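Local coordinates for protein cytochrome c, putative (PDB 1SP3) that carries eight covalently attached c-type hemes and probably acts as a respiratory tetrathionate reductase, at residues N58-F63 with N296-G301. Sequence-based numbering, arbitrary orientation.
Sequences NSINNF and NAYMAG. With HEC (heme c), chain D; SCN (thiocyanate ion), chain B.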
ATOM      1  N   ASN A  58      11.832  -5.245   0.504  1.00 35.02           N
ATOM      2  CA  ASN A  58      11.878  -6.583   1.046  1.00 35.06           C
ATOM      3  C   ASN A  58      10.506  -7.245   1.235  1.00 35.95           C
ATOM      4  O   ASN A  58      10.398  -8.163   1.989  1.00 39.07           O
ATOM      5  CB  ASN A  58      12.649  -6.508   2.373  1.00 33.99           C
ATOM      6  CG  ASN A  58      13.993  -5.858   2.181  1.00 31.59           C
ATOM      7  OD1 ASN A  58      14.737  -6.308   1.378  1.00 30.73           O
ATOM      8  ND2 ASN A  58      14.244  -4.739   2.821  1.00 32.53           N
ATOM      9  N   SER A  59       9.440  -6.756   0.624  1.00 34.93           N
ATOM     10  CA  SER A  59       8.143  -7.300   1.009  1.00 32.43           C
ATOM     11  C   SER A  59       7.686  -8.304   0.020  1.00 30.78           C
ATOM     12  O   SER A  59       7.969  -8.193  -1.180  1.00 28.07           O
ATOM     13  CB  SER A  59       7.075  -6.188   1.138  1.00 33.49           C
ATOM     14  OG  SER A  59       7.402  -5.383   2.279  1.00 34.32           O
ATOM     15  N   ILE A  60       6.894  -9.241   0.510  1.00 30.96           N
ATOM     16  CA  ILE A  60       6.174 -10.177  -0.392  1.00 30.22           C
ATOM     17  C   ILE A  60       4.661  -9.906  -0.255  1.00 30.08           C
ATOM     18  O   ILE A  60       4.144  -9.846   0.894  1.00 29.39           O
ATOM     19  CB  ILE A  60       6.566 -11.632  -0.023  1.00 30.96           C
ATOM     20  CG1 ILE A  60       8.037 -11.803  -0.408  1.00 33.63           C
ATOM     21  CG2 ILE A  60       5.792 -12.701  -0.816  1.00 30.89           C
ATOM     22  CD1 ILE A  60       8.643 -13.239  -0.129  1.00 40.11           C
ATOM     23  N   ASN A  61       3.959  -9.732  -1.387  1.00 28.63           N
ATOM     24  CA  ASN A  61       2.493  -9.535  -1.355  1.00 28.51           C
ATOM     25  C   ASN A  61       1.816 -10.518  -2.268  1.00 28.85           C
ATOM     26  O   ASN A  61       2.497 -11.370  -2.883  1.00 28.56           O
ATOM     27  CB  ASN A  61       2.079  -8.062  -1.628  1.00 29.08           C
ATOM     28  CG  ASN A  61       2.239  -7.640  -3.119  1.00 30.64           C
ATOM     29  OD1 ASN A  61       2.290  -8.488  -4.045  1.00 29.88           O
ATOM     30  ND2 ASN A  61       2.219  -6.305  -3.361  1.00 28.26           N
ATOM     31  N   ASN A  62       0.475 -10.526  -2.287  1.00 30.25           N
ATOM     32  CA  ASN A  62      -0.257 -11.455  -3.168  1.00 30.10           C
ATOM     33  C   ASN A  62      -0.843 -10.765  -4.433  1.00 31.11           C
ATOM     34  O   ASN A  62      -1.845 -11.210  -5.043  1.00 30.26           O
ATOM     35  CB  ASN A  62      -1.295 -12.320  -2.431  1.00 29.36           C
ATOM     36  CG  ASN A  62      -2.367 -11.493  -1.666  1.00 30.72           C
ATOM     37  OD1 ASN A  62      -2.471 -10.262  -1.840  1.00 27.09           O
ATOM     38  ND2 ASN A  62      -3.142 -12.168  -0.785  1.00 20.42           N
ATOM     39  N   PHE A  63      -0.208  -9.659  -4.822  1.00 32.48           N
ATOM     40  CA  PHE A  63      -0.567  -8.958  -6.069  1.00 32.94           C
ATOM     41  C   PHE A  63       0.558  -9.338  -7.043  1.00 33.12           C
ATOM     42  O   PHE A  63       0.661 -10.537  -7.442  1.00 32.78           O
ATOM     43  CB  PHE A  63      -0.617  -7.452  -5.812  1.00 33.70           C
ATOM     44  CG  PHE A  63      -1.919  -6.982  -5.176  1.00 37.39           C
ATOM     45  CD1 PHE A  63      -1.990  -6.723  -3.803  1.00 40.62           C
ATOM     46  CD2 PHE A  63      -3.064  -6.817  -5.947  1.00 36.88           C
ATOM     47  CE1 PHE A  63      -3.182  -6.329  -3.230  1.00 38.96           C
ATOM     48  CE2 PHE A  63      -4.240  -6.407  -5.399  1.00 36.05           C
ATOM     49  CZ  PHE A  63      -4.313  -6.142  -4.047  1.00 38.09           C
ATOM     50  N   ASN A 296       2.010  -9.170  11.956  1.00 31.00           N
ATOM     51  CA  ASN A 296       2.873 -10.216  11.480  1.00 31.26           C
ATOM     52  C   ASN A 296       3.103 -10.091   9.975  1.00 31.68           C
ATOM     53  O   ASN A 296       2.247  -9.572   9.254  1.00 31.28           O
ATOM     54  CB  ASN A 296       2.334 -11.614  11.866  1.00 30.76           C
ATOM     55  CG  ASN A 296       3.491 -12.599  12.162  1.00 32.73           C
ATOM     56  OD1 ASN A 296       4.675 -12.283  11.878  1.00 31.89           O
ATOM     57  ND2 ASN A 296       3.173 -13.740  12.735  1.00 31.90           N
ATOM     58  N   ALA A 297       4.262 -10.555   9.506  1.00 31.21           N
ATOM     59  CA  ALA A 297       4.525 -10.597   8.079  1.00 30.95           C
ATOM     60  C   ALA A 297       5.260 -11.865   7.622  1.00 31.83           C
ATOM     61  O   ALA A 297       6.155 -12.331   8.276  1.00 32.90           O
ATOM     62  CB  ALA A 297       5.291  -9.329   7.608  1.00 28.82           C
ATOM     63  N   TYR A 298       4.885 -12.362   6.444  1.00 32.11           N
ATOM     64  CA  TYR A 298       5.615 -13.394   5.756  1.00 31.35           C
ATOM     65  C   TYR A 298       6.866 -12.771   5.133  1.00 31.22           C
ATOM     66  O   TYR A 298       6.778 -11.748   4.441  1.00 31.24           O
ATOM     67  CB  TYR A 298       4.732 -14.051   4.668  1.00 31.29           C
ATOM     68  CG  TYR A 298       5.548 -15.137   3.931  1.00 31.46           C
ATOM     69  CD1 TYR A 298       5.607 -16.456   4.434  1.00 32.41           C
ATOM     70  CD2 TYR A 298       6.322 -14.823   2.817  1.00 29.04           C
ATOM     71  CE1 TYR A 298       6.393 -17.453   3.805  1.00 30.63           C
ATOM     72  CE2 TYR A 298       7.112 -15.846   2.143  1.00 27.49           C
ATOM     73  CZ  TYR A 298       7.139 -17.154   2.679  1.00 28.06           C
ATOM     74  OH  TYR A 298       7.898 -18.166   2.076  1.00 31.31           O
ATOM     75  N   MET A 299       8.035 -13.333   5.396  1.00 29.86           N
ATOM     76  CA  MET A 299       9.228 -12.774   4.792  1.00 31.67           C
ATOM     77  C   MET A 299       9.911 -13.803   3.892  1.00 32.64           C
ATOM     78  O   MET A 299       9.640 -15.018   4.014  1.00 29.77           O
ATOM     79  CB  MET A 299      10.239 -12.341   5.832  1.00 32.63           C
ATOM     80  CG  MET A 299       9.659 -11.457   6.898  1.00 31.85           C
ATOM     81  SD  MET A 299       9.541  -9.859   6.147  1.00 35.72           S
ATOM     82  CE  MET A 299      11.191  -9.417   5.853  1.00 36.13           C
ATOM     83  N   ALA A 300      10.746 -13.299   2.966  1.00 31.08           N
ATOM     84  CA  ALA A 300      11.327 -14.169   1.967  1.00 33.38           C
ATOM     85  C   ALA A 300      12.096 -15.263   2.640  1.00 33.20           C
ATOM     86  O   ALA A 300      12.783 -15.036   3.572  1.00 33.67           O
ATOM     87  CB  ALA A 300      12.221 -13.387   1.023  1.00 33.69           C
ATOM     88  N   GLY A 301      11.899 -16.483   2.170  1.00 35.67           N
ATOM     89  CA  GLY A 301      12.511 -17.632   2.793  1.00 34.91           C
ATOM     90  C   GLY A 301      11.753 -18.315   3.909  1.00 35.72           C
ATOM     91  O   GLY A 301      12.196 -19.369   4.292  1.00 35.85           O
TER
HETATM   92 FE   HEC D 802       4.037  -1.415  -5.368  1.00 38.45          FE
HETATM   93  CHA HEC D 802       3.858  -1.187  -1.866  1.00 34.58           C
HETATM   94  CHB HEC D 802       5.183  -4.660  -5.077  1.00 29.55           C
HETATM   95  CHC HEC D 802       4.480  -1.603  -8.754  1.00 35.09           C
HETATM   96  CHD HEC D 802       2.748   1.702  -5.724  1.00 29.90           C
HETATM   97  NA  HEC D 802       4.427  -2.746  -3.754  1.00 34.62           N
HETATM   98  C1A HEC D 802       4.291  -2.433  -2.392  1.00 35.83           C
HETATM   99  C2A HEC D 802       4.672  -3.626  -1.635  1.00 33.91           C
HETATM  100  C3A HEC D 802       5.052  -4.598  -2.515  1.00 32.40           C
HETATM  101  C4A HEC D 802       4.897  -4.044  -3.868  1.00 32.87           C
HETATM  102  CMA HEC D 802       5.545  -6.056  -2.113  1.00 29.58           C
HETATM  103  CAA HEC D 802       4.621  -3.750  -0.064  1.00 31.77           C
HETATM  104  CBA HEC D 802       3.393  -4.588   0.381  1.00 32.10           C
HETATM  105  CGA HEC D 802       2.090  -4.059  -0.278  1.00 37.92           C
HETATM  106  O1A HEC D 802       1.609  -4.719  -1.247  1.00 29.65           O
HETATM  107  O2A HEC D 802       1.478  -2.956   0.069  1.00 41.71           O
HETATM  108  NB  HEC D 802       4.697  -2.828  -6.695  1.00 31.89           N
HETATM  109  C1B HEC D 802       5.180  -4.105  -6.321  1.00 31.52           C
HETATM  110  C2B HEC D 802       5.665  -4.789  -7.498  1.00 30.78           C
HETATM  111  C3B HEC D 802       5.432  -3.942  -8.532  1.00 31.42           C
HETATM  112  C4B HEC D 802       4.841  -2.703  -8.015  1.00 31.75           C
HETATM  113  CMB HEC D 802       6.255  -6.239  -7.475  1.00 27.79           C
HETATM  114  CAB HEC D 802       5.763  -4.135 -10.034  1.00 29.51           C
HETATM  115  CBB HEC D 802       5.661  -5.366 -10.648  1.00 33.41           C
HETATM  116  NC  HEC D 802       3.630  -0.136  -7.035  1.00 35.03           N
HETATM  117  C1C HEC D 802       3.905  -0.430  -8.337  1.00 32.66           C
HETATM  118  C2C HEC D 802       3.479   0.675  -9.148  1.00 35.01           C
HETATM  119  C3C HEC D 802       2.953   1.623  -8.296  1.00 35.42           C
HETATM  120  C4C HEC D 802       3.071   1.105  -6.937  1.00 32.90           C
HETATM  121  CMC HEC D 802       3.657   0.675 -10.698  1.00 30.16           C
HETATM  122  CAC HEC D 802       2.337   3.029  -8.665  1.00 35.36           C
HETATM  123  CBC HEC D 802       1.276   3.247  -9.523  1.00 30.38           C
HETATM  124  ND  HEC D 802       3.361   0.047  -3.992  1.00 32.67           N
HETATM  125  C1D HEC D 802       2.993   1.300  -4.430  1.00 27.38           C
HETATM  126  C2D HEC D 802       2.836   2.118  -3.203  1.00 29.59           C
HETATM  127  C3D HEC D 802       3.180   1.242  -1.992  1.00 31.73           C
HETATM  128  C4D HEC D 802       3.501  -0.040  -2.582  1.00 30.32           C
HETATM  129  CMD HEC D 802       2.413   3.586  -3.152  1.00 24.08           C
HETATM  130  CAD HEC D 802       3.118   1.623  -0.459  1.00 36.93           C
HETATM  131  CBD HEC D 802       1.699   1.295   0.018  1.00 47.49           C
HETATM  132  CGD HEC D 802       1.376   1.806   1.441  1.00 56.95           C
HETATM  133  O1D HEC D 802       0.169   2.084   1.631  1.00 61.13           O
HETATM  134  O2D HEC D 802       2.204   1.941   2.435  1.00 55.63           O
HETATM  135  S   SCN B 810       1.800  -2.210  -5.312  1.00 39.37           S
HETATM  136  C   SCN B 810       1.745  -3.767  -5.921  1.00 42.53           C
HETATM  137  N   SCN B 810       1.804  -4.848  -6.356  1.00 41.34           N
HETATM  138  O   HOH W   1      11.109 -10.558   2.368  1.00 41.61           O
HETATM  139  O   HOH W   2       6.801  -9.240   3.617  1.00 41.02           O
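Ile60 lays its terminal CD1 over the backbone of Ala300, 3.5 Å from Ala300 CA, and the same methyl lies in the plane of the Tyr298 ring, at its edge, nearest CE2. Its chain is extended (chi2 -179°), which puts CD1 at the far end of the side chain, against this partner segment. The contact joins the heme-pocket loop that follows strand 50-53 to the residues that run on from strand 295-297 of the mixed sheet, and it illustrates how two loops can be matched by water where no direct hydrogen bond spans them. One water donates to Asn58 O and accepts from Ala300 N, 2.8 Å away; a second accepts from Ile60 N and donates to Tyr298 O. Outside the pair, Tyr298 OH is held by Asp302 O and Phe345 N.

On the heme side, Asn61 ND2 donates to the propionate O1A of the heme at 2.7 Å and, weakly, to the nitrogen of a thiocyanate, probably from the crystallisation liquor, whose sulfur binds the iron. Asn61 OD1 closes an Asx turn by accepting from Phe63 N, and it also receives Val65 N. An alanine here would probably leave the propionate oxygen without this amide donor and those two backbone N-H groups without their side-chain acceptor. In the turn, Phe63 N reaches Asn61 OD1 at 2.9 Å from well above the carbonyl plane, 61° out of it.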